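Local coordinates for cellulose-binding protein (Saccharophagus degradans, PDB 2YHG) that is of uncertain function but may hydrolyse glycosidic bonds, as the nucleoside hydrolase-like, C-terminal part of a longer protein that also has a cellulose-binding module, at residues M119-G123 / S124-S128; A160-K163 / V164-T167; D217-D221 / N222-S226; I311-D314 / F315-R318. All blocks are in the same frame, centred on the assembly; numbering follows the deposited sequence.

Interaction 1: residues M119-G123 / S124-S128. With EDO (1,2-ethanediol), chain J.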
loop_
_atom_site.group_PDB
_atom_site.type_symbol
_atom_site.label_atom_id
_atom_site.label_comp_id
_atom_site.label_asym_id
_atom_site.label_seq_id
_atom_site.Cartn_x
_atom_site.Cartn_y
_atom_site.Cartn_z
ATOM N N MET A 119 -0.515 -20.262 13.835
ATOM C CA MET A 119 -1.558 -20.471 14.827
ATOM C C MET A 119 -1.010 -21.161 16.074
ATOM O O MET A 119 -1.664 -21.130 17.111
ATOM C CB MET A 119 -2.720 -21.270 14.241
ATOM C CG MET A 119 -3.524 -20.501 13.199
ATOM S SD MET A 119 -4.260 -18.941 13.818
ATOM C CE MET A 119 -5.504 -19.549 14.930
ATOM N N GLY A 120 0.173 -21.752 16.014
ATOM C CA GLY A 120 0.798 -22.306 17.207
ATOM C C GLY A 120 1.225 -21.263 18.212
ATOM O O GLY A 120 1.537 -21.625 19.344
ATOM N N ASP A 121 1.198 -19.983 17.860
ATOM C CA ASP A 121 1.402 -18.916 18.804
ATOM C C ASP A 121 0.214 -17.992 18.910
ATOM O O ASP A 121 0.379 -16.789 19.188
ATOM C CB ASP A 121 2.709 -18.177 18.545
ATOM C CG ASP A 121 3.190 -17.434 19.746
ATOM O OD1 ASP A 121 2.968 -17.905 20.882
ATOM O OD2 ASP A 121 3.845 -16.391 19.554
ATOM N N VAL A 122 -0.976 -18.547 18.728
ATOM C CA VAL A 122 -2.227 -17.821 18.890
ATOM C C VAL A 122 -3.043 -18.531 19.968
ATOM O O VAL A 122 -3.138 -19.781 19.965
ATOM C CB VAL A 122 -3.003 -17.717 17.565
ATOM C CG1 VAL A 122 -4.376 -17.170 17.772
ATOM C CG2 VAL A 122 -2.206 -16.881 16.590
ATOM N N GLY A 123 -3.686 -17.745 20.838
ATOM C CA GLY A 123 -4.591 -18.286 21.814
ATOM C C GLY A 123 -4.358 -17.756 23.205
ATOM O O GLY A 123 -3.823 -16.640 23.411
ATOM N N SER A 124 -4.814 -18.536 24.184
ATOM C CA SER A 124 -4.855 -18.120 25.555
ATOM C C SER A 124 -3.453 -17.778 26.040
ATOM O O SER A 124 -2.528 -18.570 25.912
ATOM C CB SER A 124 -5.479 -19.234 26.382
ATOM O OG SER A 124 -5.667 -18.821 27.705
ATOM N N GLY A 125 -3.326 -16.607 26.668
ATOM C CA GLY A 125 -2.061 -16.190 27.229
ATOM C C GLY A 125 -1.019 -15.717 26.245
ATOM O O GLY A 125 0.120 -15.440 26.642
ATOM N N LYS A 126 -1.392 -15.580 24.960
ATOM C CA LYS A 126 -0.423 -15.290 23.907
ATOM C C LYS A 126 -0.550 -13.881 23.347
ATOM O O LYS A 126 -0.033 -13.584 22.278
ATOM C CB LYS A 126 -0.494 -16.367 22.822
ATOM C CG LYS A 126 -0.230 -17.735 23.410
ATOM C CD LYS A 126 -0.104 -18.828 22.382
ATOM C CE LYS A 126 0.329 -20.132 23.034
ATOM N NZ LYS A 126 0.352 -21.270 22.096
ATOM N N ASP A 127 -1.151 -12.966 24.092
ATOM C CA ASP A 127 -1.174 -11.591 23.600
ATOM C C ASP A 127 0.245 -11.030 23.480
ATOM O O ASP A 127 1.130 -11.351 24.312
ATOM C CB ASP A 127 -1.919 -10.673 24.560
ATOM C CG ASP A 127 -3.402 -10.902 24.607
ATOM O OD1 ASP A 127 -4.017 -11.445 23.665
ATOM O OD2 ASP A 127 -4.004 -10.381 25.607
ATOM N N SER A 128 0.443 -10.147 22.516
ATOM C CA SER A 128 1.655 -9.393 22.391
ATOM C C SER A 128 1.370 -7.909 22.409
ATOM O O SER A 128 0.227 -7.459 22.218
ATOM C CB SER A 128 2.400 -9.773 21.105
ATOM O OG SER A 128 1.611 -9.495 19.957
HETATM C C1 EDO J . 3.528 -14.208 22.126
HETATM O O1 EDO J . 4.640 -14.763 21.445
HETATM C C2 EDO J . 3.838 -12.803 22.558
HETATM O O2 EDO J . 4.987 -12.818 23.404
#

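Interaction 2: residues A160-K163 / V164-T167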
loop_
_atom_site.group_PDB
_atom_site.type_symbol
_atom_site.label_atom_id
_atom_site.label_comp_id
_atom_site.label_asym_id
_atom_site.label_seq_id
_atom_site.Cartn_x
_atom_site.Cartn_y
_atom_site.Cartn_z
ATOM N N ALA A 160 -4.915 -10.814 17.567
ATOM C CA ALA A 160 -5.821 -9.686 17.840
ATOM C C ALA A 160 -7.272 -10.123 17.622
ATOM O O ALA A 160 -8.143 -9.908 18.470
ATOM C CB ALA A 160 -5.472 -8.528 16.933
ATOM N N VAL A 161 -7.553 -10.687 16.453
ATOM C CA VAL A 161 -8.924 -11.104 16.132
ATOM C C VAL A 161 -9.392 -12.221 17.075
ATOM O O VAL A 161 -10.529 -12.195 17.550
ATOM C CB VAL A 161 -9.015 -11.527 14.634
ATOM C CG1 VAL A 161 -10.361 -12.182 14.349
ATOM C CG2 VAL A 161 -8.752 -10.364 13.723
ATOM N N TRP A 162 -8.521 -13.183 17.370
ATOM C CA TRP A 162 -8.853 -14.256 18.277
ATOM C C TRP A 162 -9.258 -13.700 19.639
ATOM O O TRP A 162 -10.253 -14.143 20.238
ATOM C CB TRP A 162 -7.688 -15.250 18.413
ATOM C CG TRP A 162 -8.015 -16.385 19.293
ATOM C CD1 TRP A 162 -8.634 -17.551 18.929
ATOM C CD2 TRP A 162 -7.832 -16.456 20.698
ATOM N NE1 TRP A 162 -8.857 -18.325 20.022
ATOM C CE2 TRP A 162 -8.370 -17.688 21.127
ATOM C CE3 TRP A 162 -7.283 -15.602 21.637
ATOM C CZ2 TRP A 162 -8.402 -18.071 22.461
ATOM C CZ3 TRP A 162 -7.330 -15.984 22.968
ATOM C CH2 TRP A 162 -7.918 -17.181 23.362
ATOM N N LYS A 163 -8.498 -12.742 20.135
ATOM C CA LYS A 163 -8.802 -12.183 21.444
ATOM C C LYS A 163 -10.163 -11.470 21.416
ATOM O O LYS A 163 -10.958 -11.616 22.347
ATOM C CB LYS A 163 -7.702 -11.219 21.898
ATOM C CG LYS A 163 -8.056 -10.484 23.216
ATOM C CD LYS A 163 -6.911 -9.619 23.661
ATOM C CE LYS A 163 -7.182 -8.953 24.973
ATOM N NZ LYS A 163 -5.977 -8.165 25.380
ATOM N N VAL A 164 -10.435 -10.693 20.382
ATOM C CA VAL A 164 -11.728 -10.031 20.250
ATOM C C VAL A 164 -12.862 -11.062 20.180
ATOM O O VAL A 164 -13.876 -10.941 20.905
ATOM C CB VAL A 164 -11.717 -9.092 19.026
ATOM C CG1 VAL A 164 -13.102 -8.565 18.713
ATOM C CG2 VAL A 164 -10.758 -7.954 19.247
ATOM N N GLN A 165 -12.701 -12.092 19.367
ATOM C CA GLN A 165 -13.696 -13.145 19.284
ATOM C C GLN A 165 -13.927 -13.816 20.630
ATOM O O GLN A 165 -15.038 -14.180 20.980
ATOM C CB GLN A 165 -13.273 -14.144 18.242
ATOM C CG GLN A 165 -14.221 -15.329 18.097
ATOM C CD GLN A 165 -13.672 -16.336 17.114
ATOM O OE1 GLN A 165 -12.531 -16.763 17.221
ATOM N NE2 GLN A 165 -14.473 -16.665 16.130
ATOM N N ASN A 166 -12.877 -13.953 21.418
ATOM C CA ASN A 166 -12.908 -14.670 22.690
ATOM C C ASN A 166 -13.506 -13.853 23.820
ATOM O O ASN A 166 -13.814 -14.398 24.846
ATOM C CB ASN A 166 -11.475 -15.095 23.078
ATOM C CG ASN A 166 -11.409 -15.927 24.314
ATOM O OD1 ASN A 166 -10.737 -15.563 25.292
ATOM N ND2 ASN A 166 -11.922 -17.125 24.215
ATOM N N THR A 167 -13.613 -12.544 23.642
ATOM C CA THR A 167 -13.976 -11.654 24.737
ATOM C C THR A 167 -15.157 -10.740 24.465
ATOM O O THR A 167 -15.603 -10.056 25.405
ATOM C CB THR A 167 -12.786 -10.782 25.182
ATOM O OG1 THR A 167 -12.339 -9.996 24.064
ATOM C CG2 THR A 167 -11.627 -11.631 25.718
HETATM O O HOH W 1 -11.572 -16.667 19.959
#

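Interaction 3: residues D217-D221 / N222-S226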
loop_
_atom_site.group_PDB
_atom_site.type_symbol
_atom_site.label_atom_id
_atom_site.label_comp_id
_atom_site.label_asym_id
_atom_site.label_seq_id
_atom_site.Cartn_x
_atom_site.Cartn_y
_atom_site.Cartn_z
ATOM N N ASP A 217 19.859 -3.645 -9.071
ATOM C CA ASP A 217 20.827 -3.507 -7.990
ATOM C C ASP A 217 21.639 -2.231 -8.148
ATOM O O ASP A 217 21.985 -1.601 -7.155
ATOM C CB ASP A 217 21.752 -4.699 -7.922
ATOM C CG ASP A 217 21.067 -5.994 -7.497
ATOM O OD1 ASP A 217 19.975 -5.973 -6.854
ATOM O OD2 ASP A 217 21.653 -7.061 -7.812
ATOM N N SER A 218 21.958 -1.819 -9.369
ATOM C CA SER A 218 22.683 -0.569 -9.629
ATOM C C SER A 218 21.880 0.664 -9.288
ATOM O O SER A 218 22.405 1.622 -8.736
ATOM C CB SER A 218 23.061 -0.484 -11.099
ATOM O OG SER A 218 23.690 0.757 -11.350
ATOM N N TYR A 219 20.586 0.658 -9.622
ATOM C CA TYR A 219 19.685 1.730 -9.184
ATOM C C TYR A 219 19.780 1.873 -7.674
ATOM O O TYR A 219 19.852 2.955 -7.119
ATOM C CB TYR A 219 18.258 1.418 -9.635
ATOM C CG TYR A 219 17.185 2.199 -8.902
ATOM C CD1 TYR A 219 16.730 1.764 -7.676
ATOM C CD2 TYR A 219 16.590 3.318 -9.459
ATOM C CE1 TYR A 219 15.690 2.385 -7.026
ATOM C CE2 TYR A 219 15.549 3.995 -8.786
ATOM C CZ TYR A 219 15.095 3.521 -7.568
ATOM O OH TYR A 219 14.027 4.070 -6.885
ATOM N N LEU A 220 19.714 0.754 -6.971
ATOM C CA LEU A 220 19.709 0.806 -5.518
ATOM C C LEU A 220 21.036 1.404 -5.026
ATOM O O LEU A 220 21.056 2.255 -4.147
ATOM C CB LEU A 220 19.494 -0.589 -4.914
ATOM C CG LEU A 220 18.111 -1.195 -5.219
ATOM C CD1 LEU A 220 18.084 -2.650 -4.765
ATOM C CD2 LEU A 220 17.012 -0.375 -4.581
ATOM N N ASP A 221 22.149 0.937 -5.573
ATOM C CA ASP A 221 23.441 1.424 -5.137
ATOM C C ASP A 221 23.585 2.929 -5.377
ATOM O O ASP A 221 24.070 3.647 -4.511
ATOM C CB ASP A 221 24.519 0.651 -5.894
ATOM C CG ASP A 221 25.918 0.967 -5.423
ATOM O OD1 ASP A 221 26.204 0.844 -4.226
ATOM O OD2 ASP A 221 26.770 1.132 -6.304
ATOM N N ASN A 222 23.180 3.381 -6.560
ATOM C CA ASN A 222 23.396 4.765 -6.932
ATOM C C ASN A 222 22.402 5.744 -6.346
ATOM O O ASN A 222 22.785 6.854 -5.977
ATOM C CB ASN A 222 23.446 4.902 -8.440
ATOM C CG ASN A 222 24.669 4.241 -9.037
ATOM O OD1 ASN A 222 24.560 3.444 -9.950
ATOM N ND2 ASN A 222 25.845 4.643 -8.581
ATOM N N HIS A 223 21.120 5.380 -6.306
ATOM C CA HIS A 223 20.065 6.328 -5.935
ATOM C C HIS A 223 19.593 6.194 -4.509
ATOM O O HIS A 223 18.986 7.113 -3.972
ATOM C CB HIS A 223 18.862 6.242 -6.872
ATOM C CG HIS A 223 19.189 6.677 -8.255
ATOM N ND1 HIS A 223 19.660 7.935 -8.556
ATOM C CD2 HIS A 223 19.138 5.994 -9.422
ATOM C CE1 HIS A 223 19.918 7.993 -9.848
ATOM N NE2 HIS A 223 19.555 6.852 -10.407
ATOM N N ILE A 224 19.824 5.029 -3.887
ATOM C CA ILE A 224 19.253 4.704 -2.589
ATOM C C ILE A 224 20.338 4.546 -1.519
ATOM O O ILE A 224 20.419 5.320 -0.587
ATOM C CB ILE A 224 18.325 3.456 -2.646
ATOM C CG1 ILE A 224 17.300 3.553 -3.797
ATOM C CG2 ILE A 224 17.663 3.236 -1.292
ATOM C CD1 ILE A 224 16.365 4.746 -3.786
ATOM N N GLN A 225 21.183 3.535 -1.692
ATOM C CA GLN A 225 22.089 3.106 -0.642
ATOM C C GLN A 225 23.181 4.118 -0.325
ATOM O O GLN A 225 23.705 4.155 0.776
ATOM C CB GLN A 225 22.689 1.763 -1.050
ATOM C CG GLN A 225 21.644 0.659 -1.057
ATOM C CD GLN A 225 22.155 -0.638 -1.592
ATOM O OE1 GLN A 225 22.585 -0.703 -2.736
ATOM N NE2 GLN A 225 22.103 -1.685 -0.778
ATOM N N SER A 226 23.504 4.958 -1.306
ATOM C CA SER A 226 24.503 5.993 -1.161
ATOM C C SER A 226 23.977 7.217 -0.448
ATOM O O SER A 226 24.748 8.138 -0.190
ATOM C CB SER A 226 25.037 6.371 -2.531
ATOM O OG SER A 226 23.961 6.846 -3.304
HETATM O O HOH W 2 22.439 -2.821 -4.621
HETATM O O HOH W 3 25.384 -1.256 -2.644
#

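Interaction 4: residues I311-D314 / F315-R318. With BTB (2-[bis-(2-hydroxy-ethyl)-amino]-2-hydroxymethyl-propane-1,3-diol), chain M.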
loop_
_atom_site.group_PDB
_atom_site.type_symbol
_atom_site.label_atom_id
_atom_site.label_comp_id
_atom_site.label_asym_id
_atom_site.label_seq_id
_atom_site.Cartn_x
_atom_site.Cartn_y
_atom_site.Cartn_z
ATOM N N ILE A 311 7.055 4.551 -9.585
ATOM C CA ILE A 311 7.513 3.990 -8.319
ATOM C C ILE A 311 9.003 4.265 -8.114
ATOM O O ILE A 311 9.424 4.727 -7.045
ATOM C CB ILE A 311 7.243 2.472 -8.245
ATOM C CG1 ILE A 311 5.735 2.191 -8.193
ATOM C CG2 ILE A 311 7.991 1.835 -7.089
ATOM C CD1 ILE A 311 5.360 0.725 -8.390
ATOM N N HIS A 312 9.806 3.995 -9.138
ATOM C CA HIS A 312 11.235 4.143 -8.968
ATOM C C HIS A 312 11.657 5.599 -8.847
ATOM O O HIS A 312 12.533 5.952 -8.041
ATOM C CB HIS A 312 12.007 3.493 -10.110
ATOM C CG HIS A 312 11.734 2.033 -10.248
ATOM N ND1 HIS A 312 11.414 1.217 -9.183
ATOM C CD2 HIS A 312 11.689 1.254 -11.353
ATOM C CE1 HIS A 312 11.159 0.008 -9.656
ATOM N NE2 HIS A 312 11.358 -0.013 -10.959
ATOM N N ASN A 313 11.017 6.456 -9.622
ATOM C CA ASN A 313 11.347 7.868 -9.566
ATOM C C ASN A 313 10.944 8.452 -8.214
ATOM O O ASN A 313 11.657 9.283 -7.635
ATOM C CB ASN A 313 10.688 8.635 -10.710
ATOM C CG ASN A 313 11.298 8.318 -12.043
ATOM O OD1 ASN A 313 12.160 7.431 -12.194
ATOM N ND2 ASN A 313 10.826 9.047 -13.053
ATOM N N ASP A 314 9.798 8.008 -7.689
ATOM C CA ASP A 314 9.330 8.422 -6.389
ATOM C C ASP A 314 10.385 8.144 -5.312
ATOM O O ASP A 314 10.731 9.025 -4.519
ATOM C CB ASP A 314 8.022 7.705 -6.095
ATOM C CG ASP A 314 7.424 8.060 -4.775
ATOM O OD1 ASP A 314 7.338 9.256 -4.407
ATOM O OD2 ASP A 314 6.991 7.139 -4.076
ATOM N N PHE A 315 10.872 6.920 -5.236
ATOM C CA PHE A 315 11.809 6.553 -4.181
ATOM C C PHE A 315 13.128 7.312 -4.374
ATOM O O PHE A 315 13.732 7.753 -3.420
ATOM C CB PHE A 315 11.983 5.044 -4.202
ATOM C CG PHE A 315 12.771 4.436 -3.043
ATOM C CD1 PHE A 315 12.910 5.026 -1.829
ATOM C CD2 PHE A 315 13.280 3.162 -3.189
ATOM C CE1 PHE A 315 13.566 4.381 -0.791
ATOM C CE2 PHE A 315 13.910 2.495 -2.148
ATOM C CZ PHE A 315 14.058 3.109 -0.946
ATOM N N GLN A 316 13.572 7.441 -5.612
ATOM C CA GLN A 316 14.785 8.225 -5.919
ATOM C C GLN A 316 14.671 9.634 -5.354
ATOM O O GLN A 316 15.593 10.125 -4.680
ATOM C CB GLN A 316 15.045 8.218 -7.407
ATOM C CG GLN A 316 16.210 9.089 -7.814
ATOM C CD GLN A 316 16.420 9.226 -9.300
ATOM O OE1 GLN A 316 15.922 8.448 -10.107
ATOM N NE2 GLN A 316 17.194 10.240 -9.678
ATOM N N ALA A 317 13.571 10.327 -5.649
ATOM C CA ALA A 317 13.387 11.691 -5.168
ATOM C C ALA A 317 13.322 11.735 -3.668
ATOM O O ALA A 317 13.893 12.645 -3.056
ATOM C CB ALA A 317 12.130 12.300 -5.771
ATOM N N ARG A 318 12.649 10.761 -3.040
ATOM C CA ARG A 318 12.532 10.794 -1.586
ATOM C C ARG A 318 13.867 10.560 -0.875
ATOM O O ARG A 318 14.080 11.103 0.205
ATOM C CB ARG A 318 11.453 9.820 -1.129
ATOM C CG ARG A 318 10.070 10.238 -1.534
ATOM C CD ARG A 318 9.056 9.141 -1.301
ATOM N NE ARG A 318 7.701 9.527 -1.677
ATOM C CZ ARG A 318 6.909 10.298 -0.964
ATOM N NH1 ARG A 318 7.233 10.664 0.261
ATOM N NH2 ARG A 318 5.755 10.672 -1.486
HETATM C C1 BTB M . 0.533 11.783 -5.809
HETATM O O1 BTB M . 1.756 11.904 -6.529
HETATM C C2 BTB M . 1.100 11.319 -4.487
HETATM C C3 BTB M . 2.093 12.379 -4.030
HETATM O O3 BTB M . 1.468 13.638 -3.875
HETATM C C4 BTB M . -0.003 11.153 -3.476
HETATM O O4 BTB M . -0.866 10.139 -3.979
HETATM N N BTB M . 1.886 10.067 -4.709
HETATM C C5 BTB M . 3.024 10.281 -5.656
HETATM C C6 BTB M . 3.118 9.165 -6.711
HETATM O O6 BTB M . 4.209 9.391 -7.617
HETATM C C7 BTB M . 2.292 9.441 -3.424
HETATM C C8 BTB M . 3.273 8.279 -3.602
HETATM O O8 BTB M . 4.615 8.732 -3.527
HETATM O O HOH W 4 14.319 6.311 -10.882
#

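Interaction 1: residues M119-G123 / S124-S128
Lys126 reaches back across the loop to Gly120, its extended chain crossing the Asp121 side chain at a slant in the conformer described, one of two modelled. The aliphatic middle does the touching: Lys126 CD lies 3.5 Å from Asp121 OD1, while the ammonium end passes the carboxylate and donates from NZ to Gly120 O at 3.0 Å. That donor stands above the carbonyl plane, 41° out of it. The first torsion sets the direction, CG standing opposite the carbonyl carbon (chi1 -58°), and the remaining torsions are all close to 180°, giving the lysine its full span. Opposite charges thus come near without pairing, as Lys126 NZ remains 4.4 Å from Asp121 OD1.

The turn is a type II beta turn from Gly123 to Lys126, closed by Lys126 N on Gly123 O at 3.1 Å. Gly123 enters it with backbone angles that would jam a side chain against the preceding carbonyl O, and Gly125 takes the positive phi of the third position. Asp121 OD2 accepts a hydrogen bond of 2.6 Å from O1 of an ethanediol, probably picked up from the crystallisation liquor, and also one from Gly116 N. The loop joins strand 110-112 to helix 129-139, where Ser128 is the N-cap, and Gln114 ties Asp121 O to Lys126 O.

A lysine spent on a main-chain carbonyl, with an aspartate just beyond salt-bridge range, makes this a surface turn closed mainly by backbone acceptors; the carboxylate probably adds a modest electrostatic pull.

Interaction 2: residues A160-K163 / V164-T167
Trp162 and Asn166 sit one turn apart on the alpha-helix 155-167, a helix packed between other helices of the nucleoside hydrolase-like domain. Their side chains run side by side, and the amide plane lies only 15° from that of the indole. Asn166 CB stands over the six-membered ring, 4.2 Å from its centroid, in a CH-pi contact. Both CG atoms are placed opposite their own backbone N, which lets the two flat groups leave the helix in the same direction.

The backbone is satisfied in the regular i to i+4 way at first: Val164 N binds Ala160 O, and Gln165 N binds Val161 O at 2.8 Å in a nearly straight bond (172°). Toward the C-terminal end the pattern bends. Asn166 N still reaches Trp162 O, but at 138°, and adds a weak bond to Lys163 O. Trp162 O has a second donor as well, a water that also donates to Gln165 OE1 at 2.9 Å and so bridges carbonyl and side-chain amide from over the indole face, toward its rim.

The Lys163 ammonium is engaged away from the helix, in a salt bridge with Asp127 and a hydrogen bond to Asn132 OD1. Ala160 and Val164 pack on Ile135 of helix 129-139, whereas Val161 meets Ile177 of helix 170-178 and Leu195 of helix 190-198. At Thr167 a side chain returns to the backbone: the hydroxyl donates from Thr167 OG1 to Lys163 O at 2.7 Å, with Thr167 CG2 resting 3.4 Å from the same oxygen.

Interaction 3: residues D217-D221 / N222-S226
Tyr219 and His223 form an offset edge-to-face pair one turn apart on helix 217-225, which widens into a pi-type turn toward its C-terminal end. The imidazole turns its edge to the tyrosine face, with ring planes at 60° and centroids 5.5 Å apart; the nearest atoms are the two CD2 carbons, Tyr219 to His223, at 3.7 Å. Tyr219 CG stands opposite the backbone N, and the hydroxyl at the end of the ring is hydrogen-bonded to His312 O. A zinc ion lies about 4 Å from the His223 side chain.

Among apolar contacts, Ile224 CG1 bridges two residues, meeting Tyr219 CE1 at 3.8 Å and Leu220 CD2 slightly farther off. Phe315 and Met319 of helix 308-323 cover Ile224.

Backbone bonds show the change of winding. Asn222 N and His223 N take the normal carbonyls four residues back, but Leu220 O is shared: Ile224 N comes from above the carbonyl plane, while Gln225 N, five residues on, makes the straighter bond at 2.8 Å (175°).

Polar side chains finish the turn. Gln225, a residue of a magnesium site seen in this structure, gives its NE2 to Asn236 OD1 and Tyr234 O. Waters lie between its OE1 and both Asp217 O and Asp221 OD1. Ser226 OG donates to Asn222 O at 2.9 Å, from 65° above the carbonyl plane.

Interaction 4: residues I311-D314 / F315-R318
Asp314 OD1 is gripped by two side-chain donors, Arg318 NE one turn along the same helix and His333 NE2 from a loop. The arginine bond is a salt bridge of 2.8 Å, with NE on the syn side of the oxygen but 34° out of the carboxylate plane; the carboxylate and guanidinium planes are 80° apart. Seen from the arginine, the carboxylate stands at the guanidinium edge. Asp314 CG lies opposite its backbone N and Arg318 CG opposite its carbonyl carbon (chi1 -68°), bringing the two chains obliquely together.

The remaining guanidinium nitrogens are also occupied. Arg318 NH2 pairs with Glu56 and donates to O8 of a bound bis-tris molecule at 3.0 Å; that hydroxyl gives a weak hydrogen bond to Asp314 OD2. Arg318 NH1 binds Asn55 OD1 and Val52 O. With two acidic partners the buried arginine probably keeps its charge, and its several bonds fix the rotation of the flat group.

On another face Asn313 and Gln316 are joined through a water donating to Asn313 OD1 and Gln316 OE1, 2.8 Å from each. Asn313 ND2 itself goes to Asn425 O. Regular i to i+4 bonds run beneath, such as Ala317 N to Asn313 O at 2.9 Å.

Helix 308-323 is thus wedged between neighbours: Phe315 packs on Val52 of helix 42-52 and on Tyr219 of helix 217-225, while Asn313 reaches the loop between strands 411-420 and 427-436 of the mixed sheet.

Overall arrangement
The four contacts fall into two pairs, taken in order along the chain. Interactions 1 and 2 have centres 11 Å apart: the loop leading to helix 129-139 lies against helix 155-167, through the Asp127-Lys163 salt bridge and Trp162 packing on Gly123 and Ser124. Interactions 3 and 4, also 11 Å apart, join helices 217-225 and 308-323 near the zinc ion held by His227 and Asp320. The centres of interactions 1 and 3 are 40 Å apart. Interactions 1 to 3 lie in the nucleoside hydrolase-like region with its parallel sheet; in interaction 4 helix 308-323 packs on helix 217-225 of that region and contacts, through Asn313 to Asn425, a loop of the mixed sheet.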